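Local coordinates for protein 4'-phospho-dehydrooxetanocin synthase (Bacillus megaterium, PDB 5UL3) that catalyses the cobalamin-dependent radical SAM ring contraction of dAMP to an oxetane aldehyde, a step in the biosynthesis of the nucleoside analogue oxetanocin A, at residues 374-379 with 415-419; 452-456 with 492-498; 460-465 with 513-518; 468-472 with 533-538. All blocks are in the same frame, centred on the assembly; numbering follows the deposited sequence. Where two conformers were deposited one is given.

Contact 1: residues 374-379 with 415-419; sequences EAQRII and ERLKM
Two helical turns, 374-379 and 415-419, run the same way, their axes 9.6 Å apart at closest approach and crossing at 22°; Ile379 and Met419 are the nearest pair (CA to CA 5.7 Å). Met419 is the main bump. Long, flexible and unbranched, it fills the hollow between Ala375, Ile378 and Ile379: Met419 CG lies 3.6 Å from Ala375 O and 3.7 Å from Ile378 CB, and Met419 SD 3.9 Å from Ala375 CB, whose small methyl admits the sulphur. In return Ile379 (m, t) enters the groove beside Glu415, Lys418 and Met419, with CG1 3.8 Å from Met419 CA and CD1 3.7 Å from Glu415 OE1. Arg416 folds back at one border, its NH2 in a long 3.9 Å salt bridge to Glu374 OE1 that a water also spans; Leu369 N and Ser402 O hold the other ends of these two groups. Such near-parallel packing of helices that follow successive parallel strands is typical of the partial TIM barrel of radical SAM enzymes.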
# COMPACT_ATOMS: atom_id res chain seq x y z
N GLU A 374 8.20 -13.70 -16.66
CA GLU A 374 7.97 -13.05 -15.36
C GLU A 374 8.41 -13.93 -14.20
O GLU A 374 8.98 -13.44 -13.21
CB GLU A 374 6.49 -12.65 -15.22
CG GLU A 374 5.48 -13.79 -15.42
CD GLU A 374 4.96 -13.85 -16.86
OE1 GLU A 374 3.83 -14.35 -17.07
OE2 GLU A 374 5.67 -13.38 -17.77
N ALA A 375 8.17 -15.25 -14.30
CA ALA A 375 8.57 -16.13 -13.20
C ALA A 375 10.08 -16.19 -13.06
O ALA A 375 10.60 -16.24 -11.93
CB ALA A 375 7.99 -17.53 -13.40
N GLN A 376 10.83 -16.16 -14.18
CA GLN A 376 12.28 -16.18 -14.07
C GLN A 376 12.81 -14.88 -13.48
O GLN A 376 13.82 -14.89 -12.77
CB GLN A 376 12.92 -16.45 -15.44
CG GLN A 376 14.43 -16.70 -15.35
CD GLN A 376 14.75 -17.90 -14.46
OE1 GLN A 376 14.12 -18.95 -14.58
NE2 GLN A 376 15.71 -17.74 -13.56
N ARG A 377 12.14 -13.76 -13.75
CA ARG A 377 12.53 -12.51 -13.11
C ARG A 377 12.41 -12.61 -11.59
O ARG A 377 13.29 -12.14 -10.86
CB ARG A 377 11.66 -11.37 -13.65
CG ARG A 377 11.82 -10.07 -12.89
CD ARG A 377 11.09 -8.93 -13.57
NE ARG A 377 11.10 -7.72 -12.75
CZ ARG A 377 10.30 -7.52 -11.70
NH1 ARG A 377 9.42 -8.46 -11.33
NH2 ARG A 377 10.37 -6.38 -11.03
N ILE A 378 11.32 -13.20 -11.10
CA ILE A 378 11.15 -13.33 -9.65
C ILE A 378 12.23 -14.25 -9.08
O ILE A 378 12.83 -13.97 -8.04
CB ILE A 378 9.73 -13.83 -9.32
CG1 ILE A 378 8.66 -12.85 -9.81
CG2 ILE A 378 9.59 -14.09 -7.79
CD1 ILE A 378 8.76 -11.43 -9.23
N ILE A 379 12.49 -15.37 -9.76
CA ILE A 379 13.51 -16.31 -9.29
C ILE A 379 14.87 -15.63 -9.23
O ILE A 379 15.62 -15.81 -8.26
CB ILE A 379 13.52 -17.58 -10.17
CG1 ILE A 379 12.25 -18.40 -9.87
CG2 ILE A 379 14.78 -18.39 -9.90
CD1 ILE A 379 11.97 -19.51 -10.88
N GLU A 415 6.34 -24.69 -13.02
CA GLU A 415 7.34 -23.63 -12.93
C GLU A 415 6.87 -22.51 -12.01
O GLU A 415 7.69 -21.87 -11.33
CB GLU A 415 7.66 -23.09 -14.33
CG GLU A 415 8.82 -22.09 -14.39
CD GLU A 415 10.17 -22.71 -14.05
OE1 GLU A 415 10.98 -22.05 -13.37
OE2 GLU A 415 10.43 -23.86 -14.47
N ARG A 416 5.56 -22.27 -11.95
CA ARG A 416 5.02 -21.29 -11.02
C ARG A 416 5.23 -21.73 -9.57
O ARG A 416 5.61 -20.92 -8.71
CB ARG A 416 3.54 -21.07 -11.32
CG ARG A 416 2.95 -19.80 -10.78
CD ARG A 416 3.95 -18.64 -10.85
NE ARG A 416 4.13 -18.11 -12.20
CZ ARG A 416 3.45 -17.08 -12.70
NH1 ARG A 416 2.51 -16.49 -11.99
NH2 ARG A 416 3.70 -16.65 -13.92
N LEU A 417 5.02 -23.02 -9.28
CA LEU A 417 5.27 -23.53 -7.93
C LEU A 417 6.74 -23.39 -7.56
O LEU A 417 7.07 -23.00 -6.44
CB LEU A 417 4.82 -24.99 -7.83
CG LEU A 417 5.05 -25.64 -6.47
CD1 LEU A 417 4.20 -24.94 -5.41
CD2 LEU A 417 4.71 -27.13 -6.55
N LYS A 418 7.64 -23.68 -8.51
CA LYS A 418 9.06 -23.45 -8.25
C LYS A 418 9.34 -21.99 -7.90
O LYS A 418 10.09 -21.70 -6.96
CB LYS A 418 9.90 -23.87 -9.46
CG LYS A 418 11.37 -23.50 -9.33
CD LYS A 418 12.21 -24.02 -10.52
CE LYS A 418 13.68 -23.63 -10.33
NZ LYS A 418 14.49 -23.80 -11.59
N MET A 419 8.74 -21.06 -8.64
CA MET A 419 8.94 -19.64 -8.35
C MET A 419 8.45 -19.29 -6.95
O MET A 419 9.14 -18.58 -6.19
CB MET A 419 8.20 -18.79 -9.40
CG MET A 419 8.43 -17.27 -9.25
SD MET A 419 6.98 -16.35 -9.82
CE MET A 419 5.84 -16.77 -8.51
O HOH W 1 2.19 -15.51 -15.71
O HOH W 2 13.49 -22.01 -13.26

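Contact 2: residues 452-456 with 492-498; sequences SEQNI and FLERTDA
Residues 452-456 form the opening turn of a helix, with Ile456 N hydrogen-bonded to Ser452 O at 3.1 Å. Phe492 and Leu493 lie in the last part of helix 484-493, and the chain then leaves as a loop, with Arg495 extended (phi -65°, psi 134°), and returns at Ala498. The two segments progress in the same overall direction: Ser452 lies nearest Phe492 (CA to CA 7.3 Å) and Ile456 nearest Ala498 (5.3 Å). Ile456 (m, m), a compact branched side chain, plugs the mouth of the loop, its CD1 3.5 Å from Phe492 CE1 and 3.7 Å from Ala498 CB. Phe492 (chi1 t) reaches across so that its CE1 meets Asn455 CB at 3.9 Å and its CD1 meets Ser452 OG at 3.2 Å; that hydroxyl is hydrogen-bonded to Gly438 O. Arg495 (m, t, p) suits the border because its flat guanidinium can accept apolar packing on its face while its N-H groups bond round the edge. Ile456 CG1 lies over one face, 3.5 Å from Arg495 NH1, while the edge joins a salt-bridge network: Arg495 NH1 to Glu453 OE1 2.7 Å, NH2 to Glu453 OE2 3.1 Å, NE to Asp497 OD1 2.9 Å and NH2 to Asp497 OD2 2.7 Å. Inward, Asn455 and Phe492 rest on Val435 of barrel strand 432-436, next to the SAM-binding Glu436; on another side Leu493 and Glu494 meet helix 620-648.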
# COMPACT_ATOMS: atom_id res chain seq x y z
N SER A 452 -14.04 -21.05 -7.55
CA SER A 452 -13.92 -21.43 -6.15
C SER A 452 -12.84 -22.49 -5.94
O SER A 452 -11.95 -22.33 -5.11
CB SER A 452 -15.28 -21.93 -5.64
OG SER A 452 -15.24 -22.10 -4.24
N GLU A 453 -12.90 -23.59 -6.71
CA GLU A 453 -11.92 -24.65 -6.51
C GLU A 453 -10.50 -24.17 -6.83
O GLU A 453 -9.54 -24.58 -6.17
CB GLU A 453 -12.27 -25.88 -7.35
CG GLU A 453 -11.55 -27.14 -6.89
CD GLU A 453 -12.06 -27.68 -5.55
OE1 GLU A 453 -13.22 -27.39 -5.19
OE2 GLU A 453 -11.30 -28.39 -4.85
N GLN A 454 -10.35 -23.31 -7.84
CA GLN A 454 -9.03 -22.78 -8.16
C GLN A 454 -8.47 -21.98 -6.99
O GLN A 454 -7.27 -22.03 -6.71
CB GLN A 454 -9.11 -21.90 -9.40
CG GLN A 454 -7.85 -21.13 -9.78
CD GLN A 454 -8.12 -20.27 -11.02
OE1 GLN A 454 -9.27 -20.07 -11.38
NE2 GLN A 454 -7.07 -19.76 -11.65
N ASN A 455 -9.33 -21.22 -6.31
CA ASN A 455 -8.87 -20.47 -5.14
C ASN A 455 -8.38 -21.41 -4.04
O ASN A 455 -7.35 -21.16 -3.42
CB ASN A 455 -9.99 -19.58 -4.63
CG ASN A 455 -10.19 -18.34 -5.49
OD1 ASN A 455 -9.23 -17.76 -5.97
ND2 ASN A 455 -11.43 -17.93 -5.66
N ILE A 456 -9.14 -22.48 -3.78
CA ILE A 456 -8.72 -23.48 -2.78
C ILE A 456 -7.32 -24.00 -3.11
O ILE A 456 -6.44 -24.05 -2.25
CB ILE A 456 -9.74 -24.63 -2.71
CG1 ILE A 456 -11.06 -24.16 -2.11
CG2 ILE A 456 -9.14 -25.82 -1.96
CD1 ILE A 456 -10.96 -23.79 -0.61
N PHE A 492 -17.36 -22.51 1.14
CA PHE A 492 -15.96 -22.27 0.80
C PHE A 492 -15.13 -21.95 2.04
O PHE A 492 -14.05 -22.53 2.25
CB PHE A 492 -15.87 -21.13 -0.21
CG PHE A 492 -14.45 -20.67 -0.51
CD1 PHE A 492 -13.70 -21.27 -1.51
CD2 PHE A 492 -13.90 -19.61 0.19
CE1 PHE A 492 -12.41 -20.84 -1.80
CE2 PHE A 492 -12.60 -19.18 -0.09
CZ PHE A 492 -11.86 -19.80 -1.09
N LEU A 493 -15.60 -21.01 2.85
CA LEU A 493 -14.85 -20.54 4.02
C LEU A 493 -14.70 -21.61 5.09
O LEU A 493 -13.76 -21.53 5.89
CB LEU A 493 -15.54 -19.30 4.60
CG LEU A 493 -15.47 -18.08 3.69
CD1 LEU A 493 -16.49 -17.10 4.14
CD2 LEU A 493 -14.06 -17.45 3.75
N GLU A 494 -15.59 -22.58 5.14
CA GLU A 494 -15.52 -23.68 6.09
C GLU A 494 -14.65 -24.84 5.60
O GLU A 494 -14.44 -25.80 6.36
CB GLU A 494 -16.93 -24.18 6.43
CG GLU A 494 -17.70 -23.21 7.29
CD GLU A 494 -19.19 -23.45 7.31
OE1 GLU A 494 -19.61 -24.63 7.19
OE2 GLU A 494 -19.95 -22.46 7.44
N ARG A 495 -14.13 -24.79 4.38
CA ARG A 495 -13.32 -25.90 3.88
C ARG A 495 -12.04 -26.04 4.70
O ARG A 495 -11.36 -25.05 4.99
CB ARG A 495 -13.00 -25.72 2.40
CG ARG A 495 -14.23 -26.00 1.53
CD ARG A 495 -13.90 -25.98 0.08
NE ARG A 495 -13.01 -27.06 -0.30
CZ ARG A 495 -12.78 -27.41 -1.56
NH1 ARG A 495 -13.39 -26.77 -2.54
NH2 ARG A 495 -11.94 -28.40 -1.83
N THR A 496 -11.72 -27.28 5.07
CA THR A 496 -10.52 -27.59 5.83
C THR A 496 -9.47 -28.32 5.00
O THR A 496 -8.45 -28.77 5.53
CB THR A 496 -10.88 -28.40 7.09
OG1 THR A 496 -11.62 -29.57 6.71
CG2 THR A 496 -11.73 -27.56 8.02
N ASP A 497 -9.69 -28.44 3.69
CA ASP A 497 -8.72 -29.09 2.82
C ASP A 497 -7.93 -28.09 1.99
O ASP A 497 -7.37 -28.45 0.94
CB ASP A 497 -9.41 -30.10 1.91
CG ASP A 497 -10.41 -29.46 0.98
OD1 ASP A 497 -10.90 -28.36 1.30
OD2 ASP A 497 -10.71 -30.06 -0.07
N ALA A 498 -7.86 -26.83 2.43
CA ALA A 498 -7.13 -25.80 1.71
C ALA A 498 -5.83 -25.43 2.40
O ALA A 498 -4.78 -25.38 1.76
CB ALA A 498 -8.01 -24.54 1.56

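Contact 3: residues 460-465 with 513-518; sequences RLVSAL and LYDKLL
The segments 460-464 of helix 452-464 and 513-518 of helix 510-519 cross at 123°, their axes 10.6 Å apart; Leu461 and Leu517 are nearest (CA to CA 7.0 Å). Apolar packing dominates. Leu517 (m, t) points at the first helix, its CD1 3.8 Å from Leu461 CD2 and 3.7 Å from Ala464 CB, where a bare methyl lets the leucine approach closely. Leu461 (m, t) answers with CD2, which also meets Tyr514 CD1 at 4.2 Å and Leu518 CD1 at 4.4 Å, while Leu465 CD2 touches Leu513 CD2 at 4.4 Å. The polar part falls to Arg460, long enough to lay its CG 3.9 Å from Leu517 CD2 and still donate from NH1 to Leu517 O at 2.9 Å (angle 152°), near the helix end, where carbonyls commonly lack an i+4 amide. Its NH2 is hydrogen-bonded to Asp497 O. Leu417 of helix 410-426 covers Leu465 and Leu513, and Phe523 of helix 521-527 packs on Leu517, so this buried crossing lies within a cluster of helices outside the barrel strands.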
# COMPACT_ATOMS: atom_id res chain seq x y z
N ARG A 460 -3.74 -23.89 -1.04
CA ARG A 460 -3.04 -25.13 -0.72
C ARG A 460 -1.57 -25.06 -1.12
O ARG A 460 -0.68 -25.42 -0.34
CB ARG A 460 -3.77 -26.28 -1.43
CG ARG A 460 -3.45 -27.68 -0.99
CD ARG A 460 -4.27 -28.71 -1.78
NE ARG A 460 -5.69 -28.72 -1.43
CZ ARG A 460 -6.65 -29.21 -2.20
NH1 ARG A 460 -6.36 -29.72 -3.40
NH2 ARG A 460 -7.91 -29.17 -1.79
N LEU A 461 -1.30 -24.61 -2.35
CA LEU A 461 0.07 -24.55 -2.84
C LEU A 461 0.92 -23.55 -2.06
O LEU A 461 2.06 -23.86 -1.67
CB LEU A 461 0.07 -24.21 -4.34
CG LEU A 461 -0.56 -25.29 -5.22
CD1 LEU A 461 -0.92 -24.75 -6.62
CD2 LEU A 461 0.39 -26.49 -5.35
N VAL A 462 0.40 -22.35 -1.82
CA VAL A 462 1.21 -21.34 -1.14
C VAL A 462 1.43 -21.73 0.32
O VAL A 462 2.54 -21.61 0.84
CB VAL A 462 0.56 -19.94 -1.24
CG1 VAL A 462 1.38 -18.92 -0.41
CG2 VAL A 462 0.52 -19.49 -2.73
N SER A 463 0.38 -22.21 0.99
CA SER A 463 0.54 -22.57 2.40
C SER A 463 1.49 -23.76 2.57
O SER A 463 2.28 -23.78 3.53
CB SER A 463 -0.82 -22.84 3.05
OG SER A 463 -1.49 -23.93 2.46
N ALA A 464 1.47 -24.71 1.63
CA ALA A 464 2.39 -25.85 1.71
C ALA A 464 3.85 -25.42 1.65
O ALA A 464 4.71 -26.15 2.14
CB ALA A 464 2.08 -26.87 0.60
N LEU A 465 4.15 -24.26 1.06
CA LEU A 465 5.51 -23.76 1.03
C LEU A 465 5.92 -23.03 2.31
O LEU A 465 7.04 -22.52 2.37
CB LEU A 465 5.70 -22.84 -0.17
CG LEU A 465 5.45 -23.53 -1.51
CD1 LEU A 465 5.43 -22.50 -2.64
CD2 LEU A 465 6.53 -24.57 -1.77
N LEU A 513 5.33 -32.73 -6.03
CA LEU A 513 4.62 -31.93 -5.03
C LEU A 513 3.34 -31.36 -5.61
O LEU A 513 2.27 -31.42 -4.99
CB LEU A 513 5.53 -30.81 -4.53
CG LEU A 513 4.87 -29.83 -3.56
CD1 LEU A 513 4.41 -30.58 -2.32
CD2 LEU A 513 5.84 -28.71 -3.20
N TYR A 514 3.43 -30.77 -6.81
CA TYR A 514 2.26 -30.23 -7.49
C TYR A 514 1.18 -31.28 -7.68
O TYR A 514 0.01 -31.05 -7.34
CB TYR A 514 2.67 -29.65 -8.84
CG TYR A 514 1.57 -28.98 -9.62
CD1 TYR A 514 1.17 -27.68 -9.33
CD2 TYR A 514 0.94 -29.64 -10.68
CE1 TYR A 514 0.16 -27.06 -10.04
CE2 TYR A 514 -0.07 -29.02 -11.40
CZ TYR A 514 -0.46 -27.75 -11.08
OH TYR A 514 -1.45 -27.15 -11.81
N ASP A 515 1.55 -32.45 -8.22
CA ASP A 515 0.55 -33.48 -8.49
C ASP A 515 -0.12 -33.96 -7.20
O ASP A 515 -1.34 -34.18 -7.17
CB ASP A 515 1.19 -34.66 -9.23
CG ASP A 515 1.46 -34.35 -10.69
OD1 ASP A 515 0.75 -33.49 -11.25
OD2 ASP A 515 2.37 -34.97 -11.27
N LYS A 516 0.66 -34.10 -6.13
CA LYS A 516 0.09 -34.59 -4.88
C LYS A 516 -0.87 -33.57 -4.26
O LYS A 516 -1.92 -33.95 -3.73
CB LYS A 516 1.20 -34.96 -3.90
CG LYS A 516 1.81 -36.34 -4.17
CD LYS A 516 3.03 -36.57 -3.29
CE LYS A 516 3.69 -37.92 -3.55
NZ LYS A 516 2.95 -39.04 -2.88
N LEU A 517 -0.52 -32.28 -4.31
CA LEU A 517 -1.42 -31.28 -3.73
C LEU A 517 -2.69 -31.08 -4.56
O LEU A 517 -3.71 -30.67 -4.00
CB LEU A 517 -0.68 -29.95 -3.55
CG LEU A 517 0.33 -29.96 -2.40
CD1 LEU A 517 1.21 -28.73 -2.43
CD2 LEU A 517 -0.40 -30.06 -1.08
N LEU A 518 -2.66 -31.39 -5.86
CA LEU A 518 -3.89 -31.26 -6.63
C LEU A 518 -4.78 -32.50 -6.55
O LEU A 518 -6.00 -32.36 -6.51
CB LEU A 518 -3.57 -30.96 -8.10
CG LEU A 518 -3.62 -29.50 -8.50
CD1 LEU A 518 -2.45 -28.74 -7.85
CD2 LEU A 518 -3.56 -29.38 -10.02

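Contact 4: residues 468-472 with 533-538. With EDO (1,2-ethanediol), chain F.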
# COMPACT_ATOMS: atom_id res chain seq x y z
N ASN A 468 2.86 -17.44 4.97
CA ASN A 468 1.80 -17.14 5.96
C ASN A 468 0.69 -16.22 5.40
O ASN A 468 0.76 -15.00 5.53
CB ASN A 468 2.45 -16.53 7.21
CG ASN A 468 1.44 -16.09 8.30
OD1 ASN A 468 0.25 -16.40 8.25
ND2 ASN A 468 1.95 -15.37 9.30
N LEU A 469 -0.38 -16.83 4.88
CA LEU A 469 -1.37 -16.19 4.02
C LEU A 469 -2.38 -15.32 4.76
O LEU A 469 -2.75 -15.61 5.91
CB LEU A 469 -2.18 -17.26 3.28
CG LEU A 469 -1.39 -18.14 2.38
CD1 LEU A 469 -2.28 -19.32 1.93
CD2 LEU A 469 -1.07 -17.24 1.21
N ARG A 470 -2.87 -14.31 4.05
CA ARG A 470 -4.08 -13.54 4.35
C ARG A 470 -4.87 -13.48 3.05
O ARG A 470 -4.26 -13.41 1.99
CB ARG A 470 -3.79 -12.09 4.78
CG ARG A 470 -3.63 -11.79 6.25
CD ARG A 470 -3.92 -10.31 6.52
NE ARG A 470 -3.61 -9.44 5.38
CZ ARG A 470 -2.38 -9.03 5.06
NH1 ARG A 470 -1.34 -9.41 5.78
NH2 ARG A 470 -2.19 -8.24 4.01
N ILE A 471 -6.20 -13.49 3.11
CA ILE A 471 -6.99 -13.35 1.88
C ILE A 471 -8.00 -12.22 2.03
O ILE A 471 -8.56 -12.01 3.11
CB ILE A 471 -7.70 -14.67 1.48
CG1 ILE A 471 -8.83 -15.06 2.46
CG2 ILE A 471 -6.68 -15.79 1.28
CD1 ILE A 471 -9.69 -16.23 1.98
N GLY A 472 -8.22 -11.47 0.95
CA GLY A 472 -9.37 -10.59 0.90
C GLY A 472 -10.63 -11.39 0.62
O GLY A 472 -10.61 -12.40 -0.08
N VAL A 533 -10.79 -22.09 6.04
CA VAL A 533 -10.29 -20.96 5.27
C VAL A 533 -10.60 -19.64 5.97
O VAL A 533 -9.78 -18.71 5.94
CB VAL A 533 -10.86 -20.98 3.84
CG1 VAL A 533 -10.53 -19.68 3.11
CG2 VAL A 533 -10.32 -22.18 3.07
N TYR A 534 -11.76 -19.52 6.62
CA TYR A 534 -12.10 -18.23 7.21
C TYR A 534 -11.07 -17.77 8.24
O TYR A 534 -11.01 -16.57 8.53
CB TYR A 534 -13.51 -18.23 7.84
CG TYR A 534 -13.74 -19.16 9.01
CD1 TYR A 534 -13.21 -18.89 10.27
CD2 TYR A 534 -14.57 -20.27 8.87
CE1 TYR A 534 -13.46 -19.75 11.36
CE2 TYR A 534 -14.83 -21.13 9.96
CZ TYR A 534 -14.27 -20.87 11.19
OH TYR A 534 -14.52 -21.72 12.25
N THR A 535 -10.23 -18.68 8.76
CA THR A 535 -9.22 -18.26 9.72
C THR A 535 -8.17 -17.31 9.12
O THR A 535 -7.50 -16.62 9.88
CB THR A 535 -8.51 -19.48 10.35
OG1 THR A 535 -7.83 -20.26 9.34
CG2 THR A 535 -9.51 -20.38 11.10
N ILE A 536 -8.03 -17.24 7.79
CA ILE A 536 -7.05 -16.33 7.20
C ILE A 536 -7.71 -15.15 6.46
O ILE A 536 -7.02 -14.42 5.73
CB ILE A 536 -6.07 -17.08 6.28
CG1 ILE A 536 -6.81 -17.74 5.12
CG2 ILE A 536 -5.29 -18.13 7.08
CD1 ILE A 536 -5.89 -18.13 3.97
N VAL A 537 -9.01 -14.94 6.66
CA VAL A 537 -9.70 -13.81 6.05
C VAL A 537 -9.25 -12.53 6.73
O VAL A 537 -9.24 -12.44 7.96
CB VAL A 537 -11.22 -13.99 6.14
CG1 VAL A 537 -11.93 -12.67 5.84
CG2 VAL A 537 -11.68 -15.06 5.15
N SER A 538 -8.88 -11.53 5.92
CA SER A 538 -8.35 -10.28 6.45
C SER A 538 -9.40 -9.51 7.24
O SER A 538 -9.11 -8.96 8.31
CB SER A 538 -7.82 -9.42 5.30
OG SER A 538 -7.41 -8.15 5.75
C1 EDO F . -1.51 -20.76 7.53
O1 EDO F . -2.21 -21.90 7.01
C2 EDO F . -1.27 -19.69 6.46
O2 EDO F . -1.12 -18.41 7.11
O HOH W 3 -5.04 -6.70 4.48
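Ile471 spends both its backbone polar groups on the 533-538 loop: its N donates to Ile536 O at 2.9 Å and its O accepts from Ser538 N at 2.9 Å. Skipping over Val537 is the pattern of a single parallel bridge, centred on Ile471 and Val537. Ile536 O also takes a CA-H...O contact from Arg470 CA at 3.4 Å. Neighbouring Arg470 and Gly472 hydrogen-bond to the adjacent strand 432-436 and its approaches, so the loop covers the open edge of 470-473, the last strand of the partial TIM barrel. Within the loop, Ile536 N to Val533 O (2.9 Å) and Val537 N to Tyr534 O (3.2 Å) close tight turns, and Val537 O accepts from Arg634. Branched side chains suit the packing beside the bridge: Ile471 CD1 meets Val533 CG1, and Ile471 CG2 meets Ile536 CD1, both at 3.7 Å. Towards solvent, one water joins Ser538 OG (3.1 Å) to Arg470 NE (3.2 Å, weak), while Leu469 N gives a weak 2.8 Å hydrogen bond to O2 of an ethanediol.

How the contacts relate
Contact 1 closes first, joining the helices that follow barrel strands 357-360 and 393-398 before any other contact opens. Helix 452-464 then opens contacts 2 and 3 in turn, and strand 470-473 opens contact 4. They close in that same order, so each pair of these three crosses and none encloses another. Contacts 2 and 3 tie helix 452-464 to the loop after helix 484-493 and to helix 510-519; contact 4 ties edge strand 470-473 to the loop before strand 546-547. The crossings are cemented directly: Asp497 OD2 meets Arg460 NH2 in a 3.4 Å salt bridge, Ala498 packs on Val533, and Val462 meets Leu469. Contact 1 joins them through Leu417, which packs against both segments of contact 3.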